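Local atomic coordinates of putative polyketide cyclase (Bacillus cereus, PDB entry 3K0Z), a protein that is of unknown function but, as a putative lipoprotein with a SnoaL-like, NTF2-type fold, may act as a polyketide cyclase. Residues E98-V103 against V107-S112; V10-E15 against K20-D25; I129-D134 against E139-E144; Q41-F46 against E77-A82; N85-K88 against N92-C95. All blocks are in the same frame, centred on the assembly; numbering follows the deposited sequence.

Interaction 1: E98-V103 against V107-S112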
# COMPACT_ATOMS: atom_id res chain seq x y z
N GLU A 98 4.09 11.03 -1.51
CA GLU A 98 2.82 11.57 -1.94
C GLU A 98 1.79 11.70 -0.82
O GLU A 98 1.03 12.67 -0.79
CB GLU A 98 2.22 10.77 -3.08
CG GLU A 98 3.11 10.67 -4.31
CD GLU A 98 3.31 12.01 -5.00
OE1 GLU A 98 2.36 12.80 -5.04
OE2 GLU A 98 4.43 12.29 -5.46
N ASP A 99 1.76 10.77 0.10
CA ASP A 99 0.75 10.81 1.14
C ASP A 99 1.28 10.00 2.33
O ASP A 99 2.02 9.03 2.15
CB ASP A 99 -0.57 10.30 0.59
CG ASP A 99 -1.79 10.63 1.47
OD1 ASP A 99 -1.69 11.37 2.47
OD2 ASP A 99 -2.89 10.08 1.15
N LEU A 100 1.02 10.50 3.53
CA LEU A 100 1.38 9.85 4.77
C LEU A 100 0.19 9.78 5.71
O LEU A 100 -0.37 10.84 6.10
CB LEU A 100 2.51 10.65 5.42
CG LEU A 100 3.53 9.92 6.24
CD1 LEU A 100 4.34 8.88 5.34
CD2 LEU A 100 4.43 10.92 6.99
N LEU A 101 -0.19 8.57 6.12
CA LEU A 101 -1.38 8.35 7.04
C LEU A 101 -0.85 7.82 8.37
O LEU A 101 -0.25 6.72 8.42
CB LEU A 101 -2.35 7.36 6.44
CG LEU A 101 -2.59 7.68 4.96
CD1 LEU A 101 -3.43 6.52 4.27
CD2 LEU A 101 -3.24 9.08 4.81
N VAL A 102 -1.06 8.58 9.44
CA VAL A 102 -0.44 8.26 10.74
C VAL A 102 -1.49 7.93 11.80
O VAL A 102 -2.28 8.77 12.14
CB VAL A 102 0.49 9.41 11.19
CG1 VAL A 102 1.20 9.03 12.46
CG2 VAL A 102 1.52 9.78 10.04
N VAL A 103 -1.48 6.70 12.33
CA VAL A 103 -2.51 6.29 13.29
C VAL A 103 -2.03 5.18 14.18
O VAL A 103 -1.38 4.26 13.72
CB VAL A 103 -3.81 5.87 12.56
CG1 VAL A 103 -3.64 4.60 11.65
CG2 VAL A 103 -5.01 5.72 13.57
N VAL A 107 2.24 3.73 10.20
CA VAL A 107 2.33 4.81 9.21
C VAL A 107 2.16 4.18 7.83
O VAL A 107 2.83 3.22 7.51
CB VAL A 107 3.71 5.55 9.26
CG1 VAL A 107 3.81 6.62 8.12
CG2 VAL A 107 3.91 6.22 10.57
N THR A 108 1.25 4.70 7.02
CA THR A 108 1.17 4.28 5.62
C THR A 108 1.77 5.38 4.79
O THR A 108 1.39 6.54 4.98
CB THR A 108 -0.27 4.13 5.18
OG1 THR A 108 -0.94 3.20 6.06
CG2 THR A 108 -0.30 3.64 3.72
N ALA A 109 2.69 5.02 3.91
CA ALA A 109 3.27 5.97 2.97
C ALA A 109 2.96 5.56 1.55
O ALA A 109 3.11 4.36 1.22
CB ALA A 109 4.85 6.09 3.16
N ARG A 110 2.57 6.53 0.72
CA ARG A 110 2.45 6.31 -0.69
C ARG A 110 3.56 7.11 -1.36
O ARG A 110 3.65 8.35 -1.20
CB ARG A 110 1.08 6.75 -1.22
CG ARG A 110 0.90 6.60 -2.71
CD ARG A 110 -0.58 6.81 -3.15
NE ARG A 110 -1.09 8.16 -2.94
CZ ARG A 110 -0.89 9.18 -3.76
NH1 ARG A 110 -0.12 9.06 -4.82
NH2 ARG A 110 -1.44 10.35 -3.49
N LEU A 111 4.38 6.42 -2.12
CA LEU A 111 5.58 7.00 -2.74
C LEU A 111 5.52 7.13 -4.24
O LEU A 111 4.76 6.39 -4.90
CB LEU A 111 6.80 6.13 -2.39
CG LEU A 111 7.16 5.89 -0.90
CD1 LEU A 111 7.07 7.20 0.01
CD2 LEU A 111 6.42 4.69 -0.27
N SER A 112 6.25 8.11 -4.79
CA SER A 112 6.45 8.22 -6.24
C SER A 112 7.96 8.15 -6.47
O SER A 112 8.74 8.76 -5.72
CB SER A 112 5.83 9.51 -6.82
OG SER A 112 6.22 10.63 -6.06
O HOH W 1 -0.43 12.72 -4.82
O HOH W 2 -3.02 8.50 -1.03
O HOH W 3 -2.04 4.32 8.25

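Interaction 2: V10-E15 against K20-D25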
# COMPACT_ATOMS: atom_id res chain seq x y z
N VAL A 10 2.65 19.03 12.67
CA VAL A 10 3.98 18.48 12.75
C VAL A 10 4.97 19.39 12.01
O VAL A 10 4.78 19.77 10.87
CB VAL A 10 4.06 17.03 12.17
CG1 VAL A 10 5.51 16.58 12.10
CG2 VAL A 10 3.24 16.06 13.03
N GLN A 11 6.07 19.69 12.68
CA GLN A 11 7.15 20.41 12.08
C GLN A 11 8.05 19.41 11.37
O GLN A 11 8.73 18.58 12.02
CB GLN A 11 7.93 21.15 13.15
CG GLN A 11 9.01 22.01 12.60
CD GLN A 11 9.77 22.73 13.72
OE1 GLN A 11 9.14 23.32 14.61
NE2 GLN A 11 11.10 22.68 13.67
N LEU A 12 8.07 19.48 10.04
CA LEU A 12 8.81 18.54 9.23
C LEU A 12 10.30 18.83 9.22
O LEU A 12 10.72 19.98 9.34
CB LEU A 12 8.29 18.60 7.79
CG LEU A 12 6.84 18.22 7.55
CD1 LEU A 12 6.50 18.59 6.12
CD2 LEU A 12 6.53 16.73 7.86
N LEU A 13 11.09 17.76 9.02
CA LEU A 13 12.53 17.89 8.90
C LEU A 13 12.85 18.43 7.51
O LEU A 13 12.22 18.06 6.50
CB LEU A 13 13.22 16.53 9.09
CG LEU A 13 13.28 15.88 10.48
CD1 LEU A 13 13.86 14.48 10.34
CD2 LEU A 13 14.07 16.71 11.45
N LYS A 14 13.78 19.37 7.48
CA LYS A 14 14.21 19.99 6.24
C LYS A 14 15.23 19.09 5.59
O LYS A 14 15.82 18.22 6.23
CB LYS A 14 14.76 21.40 6.50
CG LYS A 14 13.67 22.40 6.89
N GLU A 15 15.37 19.27 4.28
CA GLU A 15 16.32 18.57 3.47
C GLU A 15 16.08 17.04 3.40
O GLU A 15 16.99 16.28 3.13
CB GLU A 15 17.74 18.93 3.89
CG GLU A 15 17.97 20.44 3.83
CD GLU A 15 19.40 20.83 4.19
OE1 GLU A 15 20.33 20.00 4.06
OE2 GLU A 15 19.57 21.99 4.62
N LYS A 20 3.45 15.35 0.57
CA LYS A 20 2.62 16.27 -0.16
C LYS A 20 1.23 16.38 0.47
O LYS A 20 0.57 17.41 0.33
CB LYS A 20 2.49 15.84 -1.62
CG LYS A 20 3.77 15.92 -2.39
CD LYS A 20 3.51 16.03 -3.89
CE LYS A 20 4.72 15.56 -4.69
NZ LYS A 20 6.02 15.90 -4.02
N ALA A 21 0.80 15.32 1.15
CA ALA A 21 -0.48 15.28 1.89
C ALA A 21 -0.27 14.38 3.11
O ALA A 21 0.57 13.47 3.08
CB ALA A 21 -1.60 14.73 0.99
N MSE A 22 -0.97 14.68 4.20
CA MSE A 22 -0.89 13.87 5.41
C MSE A 22 -2.19 13.86 6.15
O MSE A 22 -2.86 14.88 6.20
CB MSE A 22 0.11 14.47 6.42
CG MSE A 22 1.50 14.18 6.20
SE MSE A 22 2.63 14.79 7.70
CE MSE A 22 2.43 16.52 7.63
N THR A 23 -2.48 12.73 6.79
CA THR A 23 -3.54 12.61 7.73
C THR A 23 -2.96 12.04 9.04
O THR A 23 -2.37 10.94 9.06
CB THR A 23 -4.66 11.70 7.18
OG1 THR A 23 -5.17 12.26 5.97
CG2 THR A 23 -5.76 11.53 8.18
N ILE A 24 -3.10 12.80 10.11
CA ILE A 24 -2.62 12.37 11.41
C ILE A 24 -3.74 12.23 12.45
O ILE A 24 -4.51 13.16 12.70
CB ILE A 24 -1.57 13.32 11.98
CG1 ILE A 24 -0.47 13.61 10.93
CG2 ILE A 24 -1.01 12.68 13.25
CD1 ILE A 24 0.55 14.72 11.32
N ASP A 25 -3.78 11.05 13.05
CA ASP A 25 -4.69 10.70 14.17
C ASP A 25 -4.59 11.82 15.23
O ASP A 25 -3.52 12.06 15.76
CB ASP A 25 -4.15 9.37 14.72
CG ASP A 25 -4.81 8.86 16.00
OD1 ASP A 25 -5.64 9.54 16.64
OD2 ASP A 25 -4.42 7.74 16.37

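Interaction 3: I129-D134 against E139-E144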
# COMPACT_ATOMS: atom_id res chain seq x y z
N ILE A 129 3.61 0.07 4.53
CA ILE A 129 3.02 0.15 5.87
C ILE A 129 4.20 -0.06 6.84
O ILE A 129 4.88 -1.10 6.80
CB ILE A 129 1.96 -0.92 6.12
CG1 ILE A 129 0.75 -0.68 5.20
CG2 ILE A 129 1.54 -0.88 7.61
CD1 ILE A 129 -0.18 -1.88 5.08
N LEU A 130 4.41 0.94 7.68
CA LEU A 130 5.50 0.94 8.65
C LEU A 130 4.97 0.81 10.08
O LEU A 130 4.03 1.49 10.43
CB LEU A 130 6.25 2.25 8.54
CG LEU A 130 6.72 2.74 7.18
CD1 LEU A 130 7.24 4.18 7.39
CD2 LEU A 130 7.77 1.87 6.49
N HIS A 131 5.60 -0.05 10.89
CA HIS A 131 5.29 -0.15 12.31
C HIS A 131 6.39 0.63 13.03
O HIS A 131 7.59 0.36 12.84
CB HIS A 131 5.35 -1.58 12.75
CG HIS A 131 4.50 -1.89 13.93
ND1 HIS A 131 4.23 -3.19 14.31
CD2 HIS A 131 3.82 -1.10 14.79
CE1 HIS A 131 3.44 -3.18 15.38
NE2 HIS A 131 3.18 -1.92 15.69
N VAL A 132 5.99 1.63 13.81
CA VAL A 132 6.96 2.53 14.48
C VAL A 132 6.82 2.41 15.99
O VAL A 132 5.71 2.48 16.46
CB VAL A 132 6.70 4.00 14.12
CG1 VAL A 132 7.84 4.89 14.66
CG2 VAL A 132 6.54 4.15 12.61
N LYS A 133 7.93 2.20 16.70
CA LYS A 133 7.93 2.10 18.15
C LYS A 133 9.00 3.05 18.65
O LYS A 133 10.13 3.00 18.21
CB LYS A 133 8.23 0.68 18.62
N ASP A 134 8.63 3.96 19.55
CA ASP A 134 9.58 4.90 20.11
C ASP A 134 10.39 5.61 19.03
O ASP A 134 11.58 5.76 19.14
CB ASP A 134 10.50 4.19 21.10
CG ASP A 134 9.71 3.53 22.27
OD1 ASP A 134 8.75 4.15 22.78
OD2 ASP A 134 10.07 2.40 22.67
N GLU A 139 9.38 -2.82 11.74
CA GLU A 139 9.04 -3.78 10.70
C GLU A 139 8.18 -3.10 9.61
O GLU A 139 7.64 -1.99 9.81
CB GLU A 139 8.30 -5.01 11.29
CG GLU A 139 7.05 -4.66 12.05
CD GLU A 139 6.44 -5.83 12.85
OE1 GLU A 139 6.89 -6.97 12.77
OE2 GLU A 139 5.45 -5.61 13.54
N ASP A 140 8.08 -3.73 8.44
CA ASP A 140 7.25 -3.17 7.42
C ASP A 140 6.69 -4.20 6.47
O ASP A 140 7.11 -5.37 6.47
CB ASP A 140 7.93 -1.99 6.70
CG ASP A 140 9.02 -2.42 5.72
OD1 ASP A 140 9.51 -3.53 5.85
OD2 ASP A 140 9.39 -1.63 4.80
N TRP A 141 5.74 -3.72 5.69
CA TRP A 141 5.05 -4.44 4.63
C TRP A 141 4.97 -3.43 3.50
O TRP A 141 4.41 -2.35 3.67
CB TRP A 141 3.63 -4.84 5.03
CG TRP A 141 3.52 -5.68 6.24
CD1 TRP A 141 3.30 -7.04 6.28
CD2 TRP A 141 3.48 -5.23 7.62
NE1 TRP A 141 3.17 -7.43 7.57
CE2 TRP A 141 3.27 -6.35 8.41
CE3 TRP A 141 3.59 -3.99 8.23
CZ2 TRP A 141 3.22 -6.29 9.82
CZ3 TRP A 141 3.52 -3.91 9.62
CH2 TRP A 141 3.37 -5.06 10.40
N HIS A 142 5.48 -3.77 2.33
CA HIS A 142 5.56 -2.78 1.28
C HIS A 142 5.48 -3.44 -0.08
O HIS A 142 5.73 -4.65 -0.25
CB HIS A 142 6.89 -2.03 1.42
CG HIS A 142 8.09 -2.88 1.19
ND1 HIS A 142 8.74 -2.93 -0.02
CD2 HIS A 142 8.74 -3.74 2.01
CE1 HIS A 142 9.77 -3.76 0.07
NE2 HIS A 142 9.78 -4.28 1.29
N LEU A 143 5.12 -2.63 -1.06
CA LEU A 143 5.02 -3.11 -2.46
C LEU A 143 5.35 -1.98 -3.41
O LEU A 143 4.85 -0.86 -3.24
CB LEU A 143 3.59 -3.60 -2.65
CG LEU A 143 3.23 -4.67 -3.64
CD1 LEU A 143 4.23 -5.84 -3.70
CD2 LEU A 143 1.80 -5.12 -3.25
N GLU A 144 6.24 -2.26 -4.35
CA GLU A 144 6.65 -1.29 -5.38
C GLU A 144 6.04 -1.83 -6.63
O GLU A 144 5.93 -3.06 -6.78
CB GLU A 144 8.16 -1.24 -5.52
CG GLU A 144 8.89 -0.65 -4.31
CD GLU A 144 8.97 -1.58 -3.11
OE1 GLU A 144 9.57 -2.66 -3.25
OE2 GLU A 144 8.45 -1.20 -2.03

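Interaction 4: Q41-F46 against E77-A82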
# COMPACT_ATOMS: atom_id res chain seq x y z
N GLN A 41 10.19 10.33 7.17
CA GLN A 41 11.01 11.22 6.36
C GLN A 41 12.43 10.67 6.19
O GLN A 41 12.99 10.71 5.08
CB GLN A 41 11.05 12.60 6.96
CG GLN A 41 9.82 13.44 6.76
CD GLN A 41 10.09 14.87 7.15
OE1 GLN A 41 9.91 15.27 8.32
NE2 GLN A 41 10.51 15.66 6.16
N ARG A 42 13.01 10.15 7.27
CA ARG A 42 14.38 9.62 7.23
C ARG A 42 14.42 8.36 6.40
O ARG A 42 15.38 8.12 5.73
CB ARG A 42 14.92 9.29 8.62
CG ARG A 42 15.22 10.49 9.48
CD ARG A 42 15.96 10.14 10.76
NE ARG A 42 16.10 11.30 11.65
CZ ARG A 42 15.24 11.64 12.62
NH1 ARG A 42 14.17 10.91 12.91
NH2 ARG A 42 15.48 12.71 13.35
N PHE A 43 13.39 7.53 6.50
CA PHE A 43 13.31 6.32 5.74
C PHE A 43 13.26 6.65 4.25
O PHE A 43 14.00 6.05 3.46
CB PHE A 43 12.09 5.48 6.17
CG PHE A 43 12.12 4.03 5.71
CD1 PHE A 43 13.17 3.18 6.07
CD2 PHE A 43 11.05 3.49 5.00
CE1 PHE A 43 13.17 1.83 5.65
CE2 PHE A 43 11.05 2.12 4.64
CZ PHE A 43 12.10 1.32 4.97
N TYR A 44 12.42 7.61 3.84
CA TYR A 44 12.40 7.97 2.40
C TYR A 44 13.59 8.84 1.97
O TYR A 44 13.96 8.80 0.80
CB TYR A 44 11.01 8.44 1.91
CG TYR A 44 10.05 7.32 2.23
CD1 TYR A 44 10.12 6.11 1.56
CD2 TYR A 44 9.18 7.42 3.30
CE1 TYR A 44 9.36 5.00 1.94
CE2 TYR A 44 8.37 6.34 3.67
CZ TYR A 44 8.48 5.14 2.97
OH TYR A 44 7.72 4.07 3.36
N ALA A 45 14.22 9.58 2.89
CA ALA A 45 15.54 10.21 2.61
C ALA A 45 16.58 9.14 2.25
O ALA A 45 17.37 9.32 1.34
CB ALA A 45 16.04 11.08 3.77
N PHE A 46 16.57 8.02 2.98
CA PHE A 46 17.49 6.97 2.68
C PHE A 46 17.20 6.41 1.29
O PHE A 46 18.09 6.27 0.46
CB PHE A 46 17.42 5.86 3.72
CG PHE A 46 18.20 4.67 3.31
CD1 PHE A 46 19.59 4.73 3.25
CD2 PHE A 46 17.56 3.53 2.88
CE1 PHE A 46 20.33 3.63 2.81
CE2 PHE A 46 18.28 2.42 2.45
CZ PHE A 46 19.66 2.47 2.40
N GLU A 77 20.89 -5.00 6.54
CA GLU A 77 21.86 -5.24 5.48
C GLU A 77 21.17 -5.27 4.11
O GLU A 77 21.77 -4.93 3.09
CB GLU A 77 22.73 -6.49 5.76
CG GLU A 77 22.15 -7.88 5.39
CD GLU A 77 23.03 -9.06 5.84
OE1 GLU A 77 24.23 -8.90 6.11
OE2 GLU A 77 22.51 -10.18 5.92
N GLY A 78 19.89 -5.63 4.12
CA GLY A 78 19.08 -5.65 2.90
C GLY A 78 18.66 -4.27 2.42
O GLY A 78 18.42 -4.08 1.22
N LEU A 79 18.54 -3.32 3.35
CA LEU A 79 18.29 -1.94 2.97
C LEU A 79 19.49 -1.36 2.19
O LEU A 79 19.34 -0.67 1.18
CB LEU A 79 18.02 -1.11 4.23
CG LEU A 79 16.74 -1.52 4.99
CD1 LEU A 79 16.62 -0.74 6.27
CD2 LEU A 79 15.45 -1.37 4.12
N LYS A 80 20.67 -1.63 2.70
CA LYS A 80 21.92 -1.22 2.05
C LYS A 80 22.11 -1.87 0.69
O LYS A 80 22.57 -1.24 -0.26
CB LYS A 80 23.08 -1.61 2.95
CG LYS A 80 23.01 -0.96 4.32
CD LYS A 80 24.15 -1.41 5.20
CE LYS A 80 23.93 -0.95 6.62
NZ LYS A 80 24.95 -1.59 7.48
N PHE A 81 21.79 -3.16 0.63
CA PHE A 81 21.87 -3.90 -0.63
C PHE A 81 20.98 -3.30 -1.70
O PHE A 81 21.44 -3.02 -2.80
CB PHE A 81 21.52 -5.37 -0.43
CG PHE A 81 21.52 -6.16 -1.72
CD1 PHE A 81 22.70 -6.62 -2.26
CD2 PHE A 81 20.33 -6.41 -2.41
CE1 PHE A 81 22.71 -7.33 -3.46
CE2 PHE A 81 20.34 -7.11 -3.62
CZ PHE A 81 21.54 -7.54 -4.14
N ALA A 82 19.72 -3.06 -1.36
CA ALA A 82 18.71 -2.58 -2.28
C ALA A 82 19.02 -1.20 -2.88
O ALA A 82 18.82 -0.98 -4.10
CB ALA A 82 17.28 -2.58 -1.57

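Interaction 5: N85-K88 against N92-C95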
# COMPACT_ATOMS: atom_id res chain seq x y z
N ASN A 85 21.97 -1.71 -5.26
CA ASN A 85 21.62 -2.61 -6.36
C ASN A 85 20.76 -1.84 -7.37
O ASN A 85 21.02 -1.88 -8.55
CB ASN A 85 20.89 -3.84 -5.80
CG ASN A 85 20.55 -4.89 -6.86
OD1 ASN A 85 21.43 -5.39 -7.55
ND2 ASN A 85 19.26 -5.22 -6.98
N PHE A 86 19.77 -1.09 -6.89
CA PHE A 86 18.93 -0.31 -7.77
C PHE A 86 19.74 0.69 -8.64
O PHE A 86 19.53 0.79 -9.85
CB PHE A 86 17.88 0.42 -6.96
CG PHE A 86 16.75 0.93 -7.80
CD1 PHE A 86 16.81 2.18 -8.39
CD2 PHE A 86 15.66 0.14 -8.03
CE1 PHE A 86 15.76 2.64 -9.17
CE2 PHE A 86 14.61 0.60 -8.79
CZ PHE A 86 14.66 1.85 -9.35
N ARG A 87 20.68 1.39 -8.04
CA ARG A 87 21.48 2.41 -8.75
C ARG A 87 22.43 1.88 -9.80
O ARG A 87 22.88 2.63 -10.65
CB ARG A 87 22.21 3.26 -7.74
CG ARG A 87 21.30 4.29 -7.09
CD ARG A 87 21.82 4.84 -5.68
NE ARG A 87 20.83 5.82 -5.17
CZ ARG A 87 19.75 5.54 -4.46
NH1 ARG A 87 19.48 4.30 -4.03
NH2 ARG A 87 18.94 6.53 -4.13
N LYS A 88 22.70 0.58 -9.79
CA LYS A 88 23.47 -0.04 -10.85
C LYS A 88 22.74 -0.04 -12.23
O LYS A 88 23.40 -0.06 -13.27
CB LYS A 88 23.83 -1.47 -10.43
CG LYS A 88 24.75 -1.51 -9.20
CD LYS A 88 25.15 -2.94 -8.84
CE LYS A 88 25.82 -3.03 -7.45
NZ LYS A 88 26.09 -4.49 -7.11
N ASN A 92 19.84 7.53 -12.02
CA ASN A 92 19.06 8.76 -11.96
C ASN A 92 17.64 8.43 -11.47
O ASN A 92 16.71 8.25 -12.29
CB ASN A 92 18.99 9.43 -13.32
CG ASN A 92 18.27 10.76 -13.26
OD1 ASN A 92 18.27 11.44 -12.22
ND2 ASN A 92 17.63 11.14 -14.36
N ILE A 93 17.50 8.37 -10.15
CA ILE A 93 16.28 8.01 -9.47
C ILE A 93 16.05 8.93 -8.26
O ILE A 93 17.00 9.33 -7.61
CB ILE A 93 16.32 6.51 -8.97
CG1 ILE A 93 14.91 6.04 -8.60
CG2 ILE A 93 17.36 6.33 -7.80
CD1 ILE A 93 13.93 5.93 -9.80
N HIS A 94 14.77 9.23 -7.99
CA HIS A 94 14.35 10.18 -6.96
C HIS A 94 13.06 9.68 -6.34
O HIS A 94 12.17 9.20 -7.06
CB HIS A 94 14.13 11.54 -7.65
CG HIS A 94 15.32 11.98 -8.46
ND1 HIS A 94 16.39 12.63 -7.90
CD2 HIS A 94 15.64 11.78 -9.76
CE1 HIS A 94 17.31 12.84 -8.83
NE2 HIS A 94 16.87 12.33 -9.96
N CYS A 95 12.95 9.85 -5.02
CA CYS A 95 11.79 9.36 -4.24
C CYS A 95 11.08 10.54 -3.56
O CYS A 95 11.76 11.33 -2.92
CB CYS A 95 12.31 8.40 -3.17
SG CYS A 95 11.02 7.77 -2.08

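Interaction 1: E98-V103 against V107-S112
The guanidinium of Arg110 lies flat over the base of Glu98, whose CB sits 3.3 Å from its plane, displaced toward the rim of the group; CB and NH1 are 3.4 Å apart. At the guanidinium edge, in plane, a water accepts from NE and donates to Asp99 OD2. Another water accepts from NH2 and donates to Glu98 OE1. The planes of the Glu98 carboxylate and the guanidinium are 37° apart and no N-H points at OE1 of Glu98, so these two charges are linked through water and not by a salt bridge. Asp99 has Lys106 of the second subunit as its salt-bridge partner, and Trp141 of that subunit forms a cation-pi contact with Arg110. The other oxygen of Glu98, OE2, accepts from Ser112 OG at 2.5 Å, on its anti side. A bend at chi2 (-66°) turns this carboxylate toward the serine. On the sheet face opposite Asp99 and Arg110, Leu100 CD1 wedges between Val107 CG1 and Ala109 CB, 3.6 Å from each. Between the strands, Leu101 and Thr108 exchange two nearly straight backbone bonds, while Arg110 O receives Glu98 N at 2.7 Å and, weakly, Asp99 N. Two residues thus face one: this is a classic beta bulge set in the antiparallel hairpin of strands 93-103 and 106-117.

Interaction 2: V10-E15 against K20-D25
Val10 and Ile24 meet through single methyl groups, CG2 of the valine and CD1 of the isoleucine, only 3.5 Å apart and so closer than carbons normally come. The isoleucine is one of two deposited conformers, which makes the closeness of that approach doubtful. In this conformer CG1 of Ile24 stands beside the backbone N (chi1 -49°), and an extended second torsion carries CD1 out toward the N-terminal segment. The two side chains are set nearly perpendicular, and the valine offers the branch that lies anti to its own carbonyl carbon. Strand 22-24 is an outermost strand of the sheet within this chain, and the N-terminal segment lays Val10 and Leu12 over it.

The second pairing is looser. Leu12 CD2 approaches the methyl CE of Met22, a selenomethionine, at 4.1 Å, the two running antiparallel alongside one another. The selenomethionine runs out extended through chi2 and then folds at chi3 (-64°), and this late bend swings the terminal methyl toward the leucine. Leu12 also rests on Val37 and Gln41 of helix 30-49, while Met22 leans on Leu100 of strand 93-103, so the pair links the N-terminal segment, the helix and the sheet.

No hydrogen bond links residues 10-15 to residues 20-25, and CA of Val10 stays 9.1 Å from CA of Ile24. The polar ties of the N-terminal segment run instead to the helix, from Gln11 O to His38 and from Leu13 N to Gln41. Across the contact itself the segments meet through methyl groups, which implies an association resting on dispersion and the shedding of water, with little directional preference.

Interaction 3: I129-D134 against E139-E144
Ile129 N donates to Trp141 O at 2.7 Å in a nearly straight bond (170°), one of the two backbone bonds of this hydrogen-bonded pair. Further along the same face, Glu139 OE2 receives the ND1-H of His131 at 2.8 Å, using the anti lone pair of the oxygen. The imidazole and carboxylate planes are only 18° apart, and the oxygen lies at the ring edge, close to its plane. The two side chains run side by side in the same direction, with His131 CB against Glu139 CG at 3.6 Å. Glu139 reaches this place with CG between its backbone N and carbonyl carbon (chi1 57°), from where the extended remainder of the chain passes the histidine. The other carboxylate oxygen, OE1, is held by His66, so an imidazole binds each oxygen and the group's rotation is probably restricted.

These residues belong to the antiparallel hairpin of strands 120-133 and 136-144, part of the curved sheet of the NTF2-like fold. One face carries Ile129, His131, Glu139 and Trp141; the other carries Leu130 and Asp140.

Beside the backbone pair, Ile129 CG2 packs against Trp141 CE3 at 3.8 Å, the isoleucine crossing the indole at a slant. Trp141 also stacks with His66 and makes a cation-pi contact with Arg110 of the second subunit. On the other face Leu130 CD2 lies against Asp140 CB at 3.9 Å, alongside Phe43 of helix 30-49. Further along the strand, His142 donates from ND1 to the syn lone pair of Glu144 OE2 at 2.7 Å, while its NE2 bonds to Asp65.

Interaction 4: Q41-F46 against E77-A82
Phe46 and Leu79 bring together helices 30-49 and 76-87, two of the helices that pack beside the curved sheet in the NTF2-like fold. The short helical segments keep their axes 12.3 Å apart at closest approach and inclined by 43°, so the gap is bridged chiefly by the Phe46 ring and the Leu79 side chain. No hydrogen bond crosses it.

The apolar contacts centre on Leu79. Its CB lies 4.0 Å from CE2 of Phe46, the two side chains inclined to each other, and its CD2 comes within 4.2 Å of CE1 of Phe43. The two phenylalanines are one helical turn apart: Phe46 points toward the second helix, with CG anti to its backbone N (chi1 171°), while Phe43 reaches it only with the outer part of its ring. Trp47 adds to this cluster: it meets the ring of Phe43 edge-to-face and also touches Leu79. Ile55, from helix 55-58, packs on Phe46.

A different kind of contact involves the backbone of the second helix. The ring of Phe46 turns its edge to a carbonyl oxygen that lies near the ring plane, a placement that sets the weakly positive ring hydrogens against the oxygen: CZ of Phe46 is 3.4 Å from O of Leu79.

Interaction 5: N85-K88 against N92-C95
Phe86 overlaps Ile93 through one corner of its ring, CE1, which lies 3.6 Å from CG1 and 3.8 Å from CD1 of the isoleucine. The phenylalanine and isoleucine side chains lie roughly perpendicular. With CG1 of Ile93 anti to the backbone N (chi1 -165°), the ethyl arm goes to the phenylalanine, which leaves CG2 to serve a second neighbour.

That neighbour is Arg87. Its guanidinium lies over CG2 of Ile93, which stands 3.9 Å from the plane and toward its rim, nearest to NH2 at 4.0 Å. A chain extended from CG to NE carries the charged group there, and its N-H groups are taken up by backbone carbonyls of two helices: NH1 bonds to Ala83 O, and NH2 to Trp47 O. The flat group can therefore cover a methyl while its hydrogen bonds run to the main chain.

Within residues 92-95, His94 NE2 donates to Asn92 OD1 at 2.8 Å, on the side away from Phe86 and Arg87. Phe86 also touches Phe124, and Ile93 packs on Ile122, both of strand 120-133. A bound cyclohexylaminoethanesulfonate, probably from the crystallisation liquor, has its nearest atom about 4 Å from the Phe86 side chain and accepts a bond from Asn85. This packing of helix 76-87 against strand 93-103 is part of the way helices cover the curved sheet in the NTF2-like fold.

In the fold
Four of the contacts involve the sheet, and interaction 4 the helices packed on it. Interactions 1 and 2 meet where strands 22-24 and 93-103 pair, with Val102 N bonded to Thr23 O at 2.7 Å; interaction 3 extends the sheet on the other side, through Leu130 N and Val107 O at 2.8 Å. Helix 30-49 connects them from one face: Tyr44 OH lies 3.5 Å from Ala109 CB, and Phe43 CE2 lies 3.8 Å from Leu130 CD2. Interactions 4 and 5 share helix 76-87, with centres about 12 Å apart. Interactions 1, 2 and 3 also touch the second subunit, whereas interaction 5, beside the bound sulfonate, lies about 21 Å from interaction 1, centre to centre.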